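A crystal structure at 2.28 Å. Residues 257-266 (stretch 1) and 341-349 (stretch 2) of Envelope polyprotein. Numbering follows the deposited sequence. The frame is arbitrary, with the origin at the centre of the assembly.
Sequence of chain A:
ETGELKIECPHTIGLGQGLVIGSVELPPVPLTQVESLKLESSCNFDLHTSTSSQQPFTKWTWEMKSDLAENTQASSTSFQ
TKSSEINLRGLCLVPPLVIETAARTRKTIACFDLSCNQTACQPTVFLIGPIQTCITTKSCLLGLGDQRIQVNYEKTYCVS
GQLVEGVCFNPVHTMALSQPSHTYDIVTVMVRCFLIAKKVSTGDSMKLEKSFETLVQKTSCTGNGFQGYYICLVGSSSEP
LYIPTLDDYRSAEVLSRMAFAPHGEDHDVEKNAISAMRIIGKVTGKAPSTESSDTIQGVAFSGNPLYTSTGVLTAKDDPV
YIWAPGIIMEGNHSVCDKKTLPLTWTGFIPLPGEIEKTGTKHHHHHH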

# COMPACT_ATOMS: atom_id res chain seq x y z
N ARG A 257 4.15 6.43 12.41
CA ARG A 257 3.44 5.15 12.49
C ARG A 257 4.06 4.10 11.54
O ARG A 257 4.15 2.94 11.90
N MET A 258 4.52 4.52 10.36
CA MET A 258 5.26 3.61 9.48
C MET A 258 6.54 3.11 10.14
O MET A 258 6.86 1.94 10.04
N ALA A 259 7.27 4.01 10.79
CA ALA A 259 8.52 3.66 11.41
C ALA A 259 8.35 2.66 12.55
O ALA A 259 9.15 1.77 12.69
N PHE A 260 7.25 2.75 13.29
CA PHE A 260 6.98 1.79 14.38
C PHE A 260 6.21 0.52 13.92
O PHE A 260 6.41 -0.54 14.49
N ALA A 261 5.41 0.62 12.85
CA ALA A 261 4.72 -0.53 12.28
C ALA A 261 4.97 -0.58 10.77
O ALA A 261 4.09 -0.23 9.97
N PRO A 262 6.17 -1.03 10.37
CA PRO A 262 6.55 -1.03 8.99
C PRO A 262 5.77 -1.96 8.07
O PRO A 262 5.83 -1.74 6.87
N HIS A 263 5.04 -2.95 8.60
CA HIS A 263 4.13 -3.80 7.79
C HIS A 263 2.65 -3.44 7.96
O HIS A 263 1.79 -4.23 7.64
N GLY A 264 2.36 -2.23 8.48
CA GLY A 264 1.00 -1.77 8.67
C GLY A 264 0.42 -2.12 10.02
O GLY A 264 1.02 -2.88 10.78
N GLU A 265 -0.78 -1.61 10.29
CA GLU A 265 -1.46 -1.74 11.58
C GLU A 265 -2.80 -2.46 11.38
O GLU A 265 -3.40 -2.35 10.32
N ASP A 266 -3.22 -3.23 12.39
CA ASP A 266 -4.52 -3.94 12.40
C ASP A 266 -5.03 -4.23 13.83
O ASP A 266 -4.54 -5.14 14.50
N LEU A 341 10.92 -1.53 1.67
CA LEU A 341 9.73 -0.71 1.88
C LEU A 341 8.55 -1.44 1.28
O LEU A 341 8.65 -2.00 0.18
N PRO A 342 7.40 -1.42 1.97
CA PRO A 342 6.26 -2.13 1.43
C PRO A 342 5.57 -1.34 0.31
O PRO A 342 5.59 -0.10 0.32
N LEU A 343 4.96 -2.07 -0.63
CA LEU A 343 4.25 -1.47 -1.77
C LEU A 343 2.99 -0.72 -1.36
O LEU A 343 2.69 0.33 -1.93
N THR A 344 2.26 -1.28 -0.41
CA THR A 344 1.11 -0.63 0.20
C THR A 344 1.25 -0.68 1.71
O THR A 344 1.97 -1.53 2.24
N TRP A 345 0.59 0.25 2.38
CA TRP A 345 0.69 0.39 3.83
C TRP A 345 -0.63 0.94 4.35
O TRP A 345 -1.12 1.96 3.83
N THR A 346 -1.19 0.26 5.33
CA THR A 346 -2.45 0.63 5.93
C THR A 346 -2.21 0.80 7.43
O THR A 346 -1.64 -0.08 8.09
N GLY A 347 -2.62 1.95 7.95
CA GLY A 347 -2.53 2.25 9.37
C GLY A 347 -3.51 3.31 9.81
O GLY A 347 -4.44 3.62 9.09
N PHE A 348 -3.30 3.83 11.01
CA PHE A 348 -4.21 4.78 11.64
C PHE A 348 -3.43 5.94 12.23
O PHE A 348 -2.36 5.74 12.80
N ILE A 349 -3.96 7.16 12.07
CA ILE A 349 -3.39 8.35 12.69
C ILE A 349 -4.49 9.16 13.39
O ILE A 349 -5.64 9.21 12.90

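The end of a helix and the turn that follows it pack against a strand through one buried tryptophan, with three direct hydrogen bonds across the contact. Trp-345 is the centre of the contact and has the largest area covered by the other stretch. Its CA-to-CB bond points toward stretch 1, and chi1 is t with chi2 near 90°. Trp-345 NE1 donates a hydrogen bond to Ala-261 O at 2.8 Å, nearly straight at 173°. Ala-261 is the first residue to leave helical angles. Ala-261 O also accepts from Gly-264 N at 3.0 Å, within the type I turn from Ala-261 to Gly-264. The indole therefore ties the strand to this turn.

Met-258 lies over one face of the indole. Its side chain is m, t, t, and Met-258 CG sits 3.6 Å from the centroid of the five-membered ring of Trp-345, a CH-pi contact. The sulfur is farther off, with Met-258 SD 4.7 Å from the same centroid. The CA-to-CB bond of Arg-257 points toward stretch 2, and Arg-257 CB is 3.9 Å from Trp-345 CH2. Its chi1 is m and chi2 is near -102°, between wells. This course brings Arg-257 CD to 3.2 Å from Phe-348 O and Arg-257 CG to 4.1 Å from Ile-349 CG2.

The CA-to-CB bond of Pro-262 points away, and the contact is made by its backbone O. Pro-262 O lies near the plane of the indole at the edge, and is 3.4 Å from Pro-342 CG. The CA-to-CB bond of Pro-342 points toward stretch 1.

Gly-264 crosses close to the strand, with Gly-264 CA 3.2 Å from Thr-346 O. An ideal CB on Gly-264 would clash with Thr-346 O at 2.9 Å, and the backbone angles alone call for glycine. Gly-347 is also tightly placed, as a CB on Gly-347 would lie 2.2 Å from Trp-345 CH2.

Glu-265 supplies the other two direct hydrogen bonds. Glu-265 N donates to Thr-346 O at 2.8 Å. The CA-to-CB bond of Glu-265 points toward stretch 2, with chi1 m and chi2 t, and Glu-265 OE1 accepts from Phe-348 N at 2.8 Å. The residue thus spans the strand from Thr-346 to Phe-348 and passes Gly-347, with Gly-347 CA 3.5 Å from Glu-265 OE1. The Phe-348 side chain, chi1 m, starts sideways but its end comes nearer; Glu-265 OE1 lies at the edge of the ring, 3.9 Å from Phe-348 CB.

One water bridges the stretches. Its O accepts from Thr-346 N at 3.0 Å and donates a weak bond to His-263 O at 3.5 Å.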

# COMPACT_ATOMS: atom_id res chain seq x y z
CB ARG A 257 1.95 5.30 12.25
CG ARG A 257 1.25 6.26 13.19
CD ARG A 257 0.45 5.63 14.32
NE ARG A 257 -0.06 6.49 15.44
CZ ARG A 257 0.21 7.79 15.72
NH1 ARG A 257 0.96 8.62 14.96
NH2 ARG A 257 -0.33 8.30 16.84
CB MET A 258 5.61 4.26 8.13
CG MET A 258 4.45 4.32 7.15
SD MET A 258 4.87 5.24 5.65
CE MET A 258 3.38 5.02 4.69
CB ALA A 259 9.25 4.90 11.88
CB PHE A 260 6.36 2.52 15.57
CG PHE A 260 7.37 3.40 16.29
CD1 PHE A 260 8.35 2.83 17.14
CD2 PHE A 260 7.40 4.80 16.08
CE1 PHE A 260 9.30 3.63 17.79
CE2 PHE A 260 8.35 5.60 16.73
CZ PHE A 260 9.30 5.02 17.58
CB ALA A 261 3.22 -0.44 12.59
CB PRO A 262 8.02 -1.41 9.03
CG PRO A 262 8.22 -2.10 10.33
CD PRO A 262 7.32 -1.34 11.24
CB HIS A 263 4.39 -5.28 8.13
CG HIS A 263 5.78 -5.71 7.79
ND1 HIS A 263 6.17 -5.97 6.49
CD2 HIS A 263 6.89 -5.82 8.55
CE1 HIS A 263 7.45 -6.26 6.46
NE2 HIS A 263 7.92 -6.17 7.70
CB GLU A 265 -1.66 -0.39 12.27
CG GLU A 265 -0.38 0.39 12.44
CD GLU A 265 -0.54 1.77 13.06
OE1 GLU A 265 -1.49 2.47 12.72
OE2 GLU A 265 0.33 2.18 13.88
CB ASP A 266 -4.46 -5.26 11.58
CG ASP A 266 -5.18 -5.12 10.23
OD1 ASP A 266 -4.86 -4.19 9.46
OD2 ASP A 266 -6.11 -5.90 9.96
CB LEU A 341 9.85 0.65 1.20
CG LEU A 341 10.79 1.66 1.89
CD1 LEU A 341 11.16 2.76 0.92
CD2 LEU A 341 10.15 2.24 3.13
CB PRO A 342 5.35 -2.28 2.64
CG PRO A 342 5.67 -1.08 3.50
CD PRO A 342 7.14 -0.88 3.32
CB LEU A 343 3.89 -2.52 -2.83
CG LEU A 343 5.01 -3.14 -3.63
CD1 LEU A 343 4.45 -3.55 -4.98
CD2 LEU A 343 6.23 -2.25 -3.82
CB THR A 344 -0.22 -1.29 -0.17
OG1 THR A 344 -0.33 -2.56 0.48
CG2 THR A 344 -0.33 -1.44 -1.69
CB TRP A 345 1.83 1.33 4.21
CG TRP A 345 2.05 1.44 5.71
CD1 TRP A 345 2.87 0.66 6.46
CD2 TRP A 345 1.43 2.36 6.60
NE1 TRP A 345 2.82 1.04 7.78
CE2 TRP A 345 1.93 2.08 7.90
CE3 TRP A 345 0.51 3.39 6.44
CZ2 TRP A 345 1.53 2.81 9.04
CZ3 TRP A 345 0.11 4.13 7.58
CH2 TRP A 345 0.62 3.83 8.86
CB THR A 346 -3.55 -0.43 5.64
OG1 THR A 346 -3.72 -0.57 4.21
CG2 THR A 346 -4.88 -0.01 6.22
CB PHE A 348 -5.04 4.09 12.71
CG PHE A 348 -5.86 2.95 12.18
CD1 PHE A 348 -5.31 1.67 12.07
CD2 PHE A 348 -7.17 3.16 11.76
CE1 PHE A 348 -6.07 0.61 11.57
CE2 PHE A 348 -7.93 2.10 11.27
CZ PHE A 348 -7.38 0.83 11.16
CB ILE A 349 -2.61 9.23 11.69
CG1 ILE A 349 -3.54 9.85 10.63
CG2 ILE A 349 -1.50 8.43 11.05
CD1 ILE A 349 -2.88 10.90 9.76
O HOH W 1 -0.34 -2.57 5.43